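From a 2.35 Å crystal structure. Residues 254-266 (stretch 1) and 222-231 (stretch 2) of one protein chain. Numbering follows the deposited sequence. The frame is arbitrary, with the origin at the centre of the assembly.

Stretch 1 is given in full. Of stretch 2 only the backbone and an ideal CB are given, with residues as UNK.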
# COMPACT_ATOMS: atom_id res chain seq x y z
N ARG B 254 1.62 -4.85 -8.84
CA ARG B 254 1.20 -4.00 -7.73
C ARG B 254 -0.28 -4.20 -7.42
O ARG B 254 -0.70 -4.02 -6.28
CB ARG B 254 1.49 -2.54 -8.04
CG ARG B 254 2.91 -2.25 -8.48
CD ARG B 254 3.10 -0.78 -8.83
NE ARG B 254 4.42 -0.51 -9.39
CZ ARG B 254 5.48 -0.16 -8.68
NH1 ARG B 254 5.38 -0.03 -7.36
NH2 ARG B 254 6.64 0.07 -9.28
N VAL B 255 -1.07 -4.56 -8.44
CA VAL B 255 -2.49 -4.84 -8.21
C VAL B 255 -2.64 -6.16 -7.47
O VAL B 255 -3.41 -6.26 -6.50
CB VAL B 255 -3.25 -4.86 -9.55
CG1 VAL B 255 -4.72 -5.15 -9.32
CG2 VAL B 255 -3.06 -3.53 -10.28
N GLU B 256 -1.92 -7.19 -7.90
CA GLU B 256 -1.97 -8.48 -7.22
C GLU B 256 -1.44 -8.39 -5.80
O GLU B 256 -1.92 -9.10 -4.91
CB GLU B 256 -1.17 -9.53 -8.00
CG GLU B 256 -1.45 -10.96 -7.60
CD GLU B 256 -0.52 -11.94 -8.27
OE1 GLU B 256 0.64 -12.08 -7.81
OE2 GLU B 256 -0.92 -12.57 -9.27
N ARG B 257 -0.46 -7.52 -5.57
CA ARG B 257 0.12 -7.37 -4.23
C ARG B 257 -0.92 -6.83 -3.25
O ARG B 257 -1.13 -7.41 -2.18
CB ARG B 257 1.34 -6.45 -4.30
CG ARG B 257 2.06 -6.26 -2.98
CD ARG B 257 3.28 -5.37 -3.18
NE ARG B 257 2.92 -4.11 -3.84
CZ ARG B 257 3.80 -3.27 -4.36
NH1 ARG B 257 5.10 -3.54 -4.32
NH2 ARG B 257 3.38 -2.15 -4.94
N MSE B 258 -1.58 -5.74 -3.60
CA MSE B 258 -2.58 -5.13 -2.73
C MSE B 258 -3.81 -6.02 -2.59
O MSE B 258 -4.48 -5.99 -1.56
CB MSE B 258 -2.97 -3.75 -3.26
CG MSE B 258 -1.85 -2.73 -3.18
SE MSE B 258 -2.31 -1.00 -3.95
CE MSE B 258 -0.71 -0.01 -3.44
N LEU B 259 -4.09 -6.81 -3.62
CA LEU B 259 -5.17 -7.79 -3.52
C LEU B 259 -4.80 -8.93 -2.59
O LEU B 259 -5.67 -9.52 -1.95
CB LEU B 259 -5.54 -8.33 -4.90
CG LEU B 259 -6.32 -7.38 -5.81
CD1 LEU B 259 -6.53 -8.00 -7.18
CD2 LEU B 259 -7.65 -7.00 -5.19
N LEU B 260 -3.51 -9.27 -2.50
CA LEU B 260 -3.07 -10.29 -1.55
C LEU B 260 -3.15 -9.79 -0.12
O LEU B 260 -3.41 -10.58 0.79
CB LEU B 260 -1.65 -10.75 -1.88
CG LEU B 260 -1.51 -11.73 -3.05
CD1 LEU B 260 -0.05 -12.12 -3.24
CD2 LEU B 260 -2.38 -12.95 -2.82
N GLN B 261 -2.93 -8.49 0.11
CA GLN B 261 -3.09 -7.94 1.45
C GLN B 261 -4.54 -8.03 1.90
O GLN B 261 -4.82 -8.38 3.05
CB GLN B 261 -2.60 -6.50 1.49
CG GLN B 261 -2.71 -5.86 2.87
CD GLN B 261 -2.12 -4.46 2.92
OE1 GLN B 261 -1.91 -3.83 1.88
NE2 GLN B 261 -1.84 -3.98 4.12
N LEU B 262 -5.48 -7.72 1.00
CA LEU B 262 -6.89 -7.89 1.32
C LEU B 262 -7.28 -9.35 1.46
O LEU B 262 -8.28 -9.66 2.12
CB LEU B 262 -7.76 -7.23 0.25
CG LEU B 262 -7.47 -5.75 -0.02
CD1 LEU B 262 -8.40 -5.20 -1.09
CD2 LEU B 262 -7.59 -4.94 1.27
N ASP B 263 -6.52 -10.27 0.86
CA ASP B 263 -6.81 -11.69 1.01
C ASP B 263 -6.17 -12.26 2.28
O ASP B 263 -6.82 -13.02 3.01
CB ASP B 263 -6.35 -12.46 -0.22
CG ASP B 263 -6.58 -13.95 -0.10
OD1 ASP B 263 -7.76 -14.37 -0.08
OD2 ASP B 263 -5.59 -14.70 -0.04
N GLU B 264 -4.92 -11.89 2.56
CA GLU B 264 -4.26 -12.37 3.77
C GLU B 264 -4.90 -11.79 5.02
O GLU B 264 -4.97 -12.46 6.06
CB GLU B 264 -2.77 -12.03 3.73
CG GLU B 264 -2.00 -12.80 2.67
CD GLU B 264 -1.93 -14.28 2.96
OE1 GLU B 264 -2.01 -14.67 4.14
OE2 GLU B 264 -1.78 -15.07 2.00
N SER B 265 -5.38 -10.54 4.96
CA SER B 265 -6.08 -9.95 6.09
C SER B 265 -7.45 -10.57 6.32
O SER B 265 -8.08 -10.29 7.35
CB SER B 265 -6.23 -8.44 5.89
OG SER B 265 -4.97 -7.81 5.77
N GLY B 266 -7.94 -11.40 5.40
CA GLY B 266 -9.21 -12.07 5.56
C GLY B 266 -10.41 -11.33 5.02
O GLY B 266 -11.54 -11.73 5.32
N UNK B 222 -11.01 2.72 -4.33
CA UNK B 222 -9.64 2.72 -4.81
C UNK B 222 -8.86 1.60 -4.14
O UNK B 222 -8.92 1.43 -2.92
CB UNK B 222 -8.97 4.07 -4.55
N UNK B 223 -8.11 0.83 -4.95
CA UNK B 223 -7.40 -0.32 -4.41
C UNK B 223 -6.28 0.10 -3.46
O UNK B 223 -6.04 -0.57 -2.45
CB UNK B 223 -6.83 -1.17 -5.55
N UNK B 224 -5.59 1.20 -3.77
CA UNK B 224 -4.51 1.66 -2.90
C UNK B 224 -5.04 2.13 -1.56
O UNK B 224 -4.41 1.91 -0.52
CB UNK B 224 -3.73 2.79 -3.57
N UNK B 225 -6.21 2.77 -1.55
CA UNK B 225 -6.79 3.28 -0.32
C UNK B 225 -7.42 2.16 0.51
O UNK B 225 -7.49 2.25 1.73
CB UNK B 225 -7.83 4.35 -0.64
N UNK B 226 -7.88 1.11 -0.17
CA UNK B 226 -8.44 -0.03 0.53
C UNK B 226 -7.35 -0.88 1.18
O UNK B 226 -7.48 -1.29 2.34
CB UNK B 226 -9.27 -0.88 -0.43
N UNK B 227 -6.27 -1.15 0.45
CA UNK B 227 -5.13 -1.84 1.05
C UNK B 227 -4.50 -0.99 2.15
O UNK B 227 -3.93 -1.54 3.11
CB UNK B 227 -4.09 -2.18 -0.02
N UNK B 228 -4.59 0.33 2.03
CA UNK B 228 -4.17 1.22 3.11
C UNK B 228 -5.04 1.07 4.35
O UNK B 228 -4.58 1.37 5.46
CB UNK B 228 -4.20 2.67 2.63
N UNK B 229 -6.27 0.61 4.19
CA UNK B 229 -7.19 0.44 5.31
C UNK B 229 -6.99 -0.89 6.04
O UNK B 229 -7.61 -1.13 7.07
CB UNK B 229 -8.63 0.54 4.81
N UNK B 230 -6.14 -1.74 5.48
CA UNK B 230 -5.91 -3.06 6.07
C UNK B 230 -5.24 -2.92 7.43
O UNK B 230 -4.17 -2.31 7.55
CB UNK B 230 -5.05 -3.93 5.14
N UNK B 231 -5.87 -3.49 8.46
CA UNK B 231 -5.36 -3.43 9.81
C UNK B 231 -5.83 -2.24 10.62
O UNK B 231 -5.65 -2.23 11.84
CB UNK B 231 -3.83 -3.43 9.77

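Two helices pack side by side here, their axes 9.2 Å apart at closest approach and their N-to-C directions inclined by 34°, so the stretch 2 positions that face stretch 1 should recur about once per turn.

Position 222 has extended backbone angles (-80/133) just before helical values begin, and its CB has nothing of stretch 1 within 5.5 Å. A helix start leaves amides without partners, which suits Asn, Asp, Ser or Thr. The residue is Asn222, the N-cap: its OD1 accepts from the backbone N of position 225 at 3.1 Å.

At 223, CA-to-CB points sideways, and the ideal CB lies 4.8 Å from Met258 SE. Val255, Met258, Leu259 and Leu262 outline an apolar hollow within reach of a longer chain; Leu, Ile or Met would be reasonable. Leu223, with chi1 t and chi2 p, sits among these four as a knob in a hole. Its CD2 meets Val255 CG1 at 3.7 Å, its CG lies 3.8 Å from Met258 CB, and its CD1 is 3.8 Å from Leu259 CD2 and 4.0 Å from Leu262 CD1. At 97 Å², it has the largest area covered by the other stretch.

Position 224 points away overall, yet its ideal CB is 4.1 Å from Met258 SE. A small or beta-branched residue would suit, polar or not. Thr224 places OG1 3.6 Å from Met258 SE, while that hydroxyl hydrogen-bonds elsewhere in the structure.

Position 225 points away and is unconstrained by stretch 1; it is Met225, a selenomethionine.

The ideal CB of 226 is 4.5 Å from Leu262 CD1, and its direction is sideways, favouring an aliphatic residue without dictating its size. Leu226 makes its nearest side-chain approach through CB itself.

Position 227 points straight toward stretch 1, and the CA of 227 is only 5.6 Å from Met258 CA. Its ideal CB is already 3.3 Å from Gln261 OE1 and 3.8 Å from Met258 CB, so a small residue is indicated. Ala227 fits, its methyl packing on Met258 CB.

Positions 228 and 229 have no stretch 1 atom within 5.5 Å of their ideal CB, so many residues would do: they are His228 and Met229, the latter a selenomethionine.

At 230, psi of 124° departs from helical values and CA-to-CB again points toward stretch 1. The ideal CB lies 3.4 Å from Gln261 NE2 and 3.9 Å from Ser265 OG, again favouring something small. Ala230 supplies just a methyl.

Position 231 has positive phi (89/-14), where a CB would jam against the preceding carbonyl O. Glycine is expected, and Gly231 is found.

Stretch 2 (222-231) NLTMLAHMAG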
# COMPACT_ATOMS: atom_id res chain seq x y z
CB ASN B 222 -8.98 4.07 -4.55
CG ASN B 222 -7.58 4.15 -5.13
OD1 ASN B 222 -6.60 3.89 -4.43
ND2 ASN B 222 -7.48 4.51 -6.40
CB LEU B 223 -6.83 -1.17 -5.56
CG LEU B 223 -6.02 -2.40 -5.15
CD1 LEU B 223 -6.87 -3.34 -4.30
CD2 LEU B 223 -5.48 -3.12 -6.37
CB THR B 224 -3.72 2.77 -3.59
OG1 THR B 224 -3.24 2.31 -4.86
CG2 THR B 224 -2.54 3.20 -2.74
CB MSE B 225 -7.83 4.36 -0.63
CG MSE B 225 -7.33 5.42 -1.59
SE MSE B 225 -5.64 6.22 -1.03
CE MSE B 225 -5.14 7.08 -2.70
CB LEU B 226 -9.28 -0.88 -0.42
CG LEU B 226 -10.64 -0.29 -0.80
CD1 LEU B 226 -11.37 -1.21 -1.78
CD2 LEU B 226 -11.49 -0.05 0.44
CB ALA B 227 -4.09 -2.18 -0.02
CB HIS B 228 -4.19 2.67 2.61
CG HIS B 228 -3.96 3.69 3.69
ND1 HIS B 228 -2.82 3.71 4.46
CD2 HIS B 228 -4.72 4.72 4.11
CE1 HIS B 228 -2.89 4.71 5.32
NE2 HIS B 228 -4.04 5.34 5.13
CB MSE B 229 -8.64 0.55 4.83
CG MSE B 229 -9.10 1.96 4.54
SE MSE B 229 -8.96 3.10 6.10
CE MSE B 229 -10.39 4.34 5.67
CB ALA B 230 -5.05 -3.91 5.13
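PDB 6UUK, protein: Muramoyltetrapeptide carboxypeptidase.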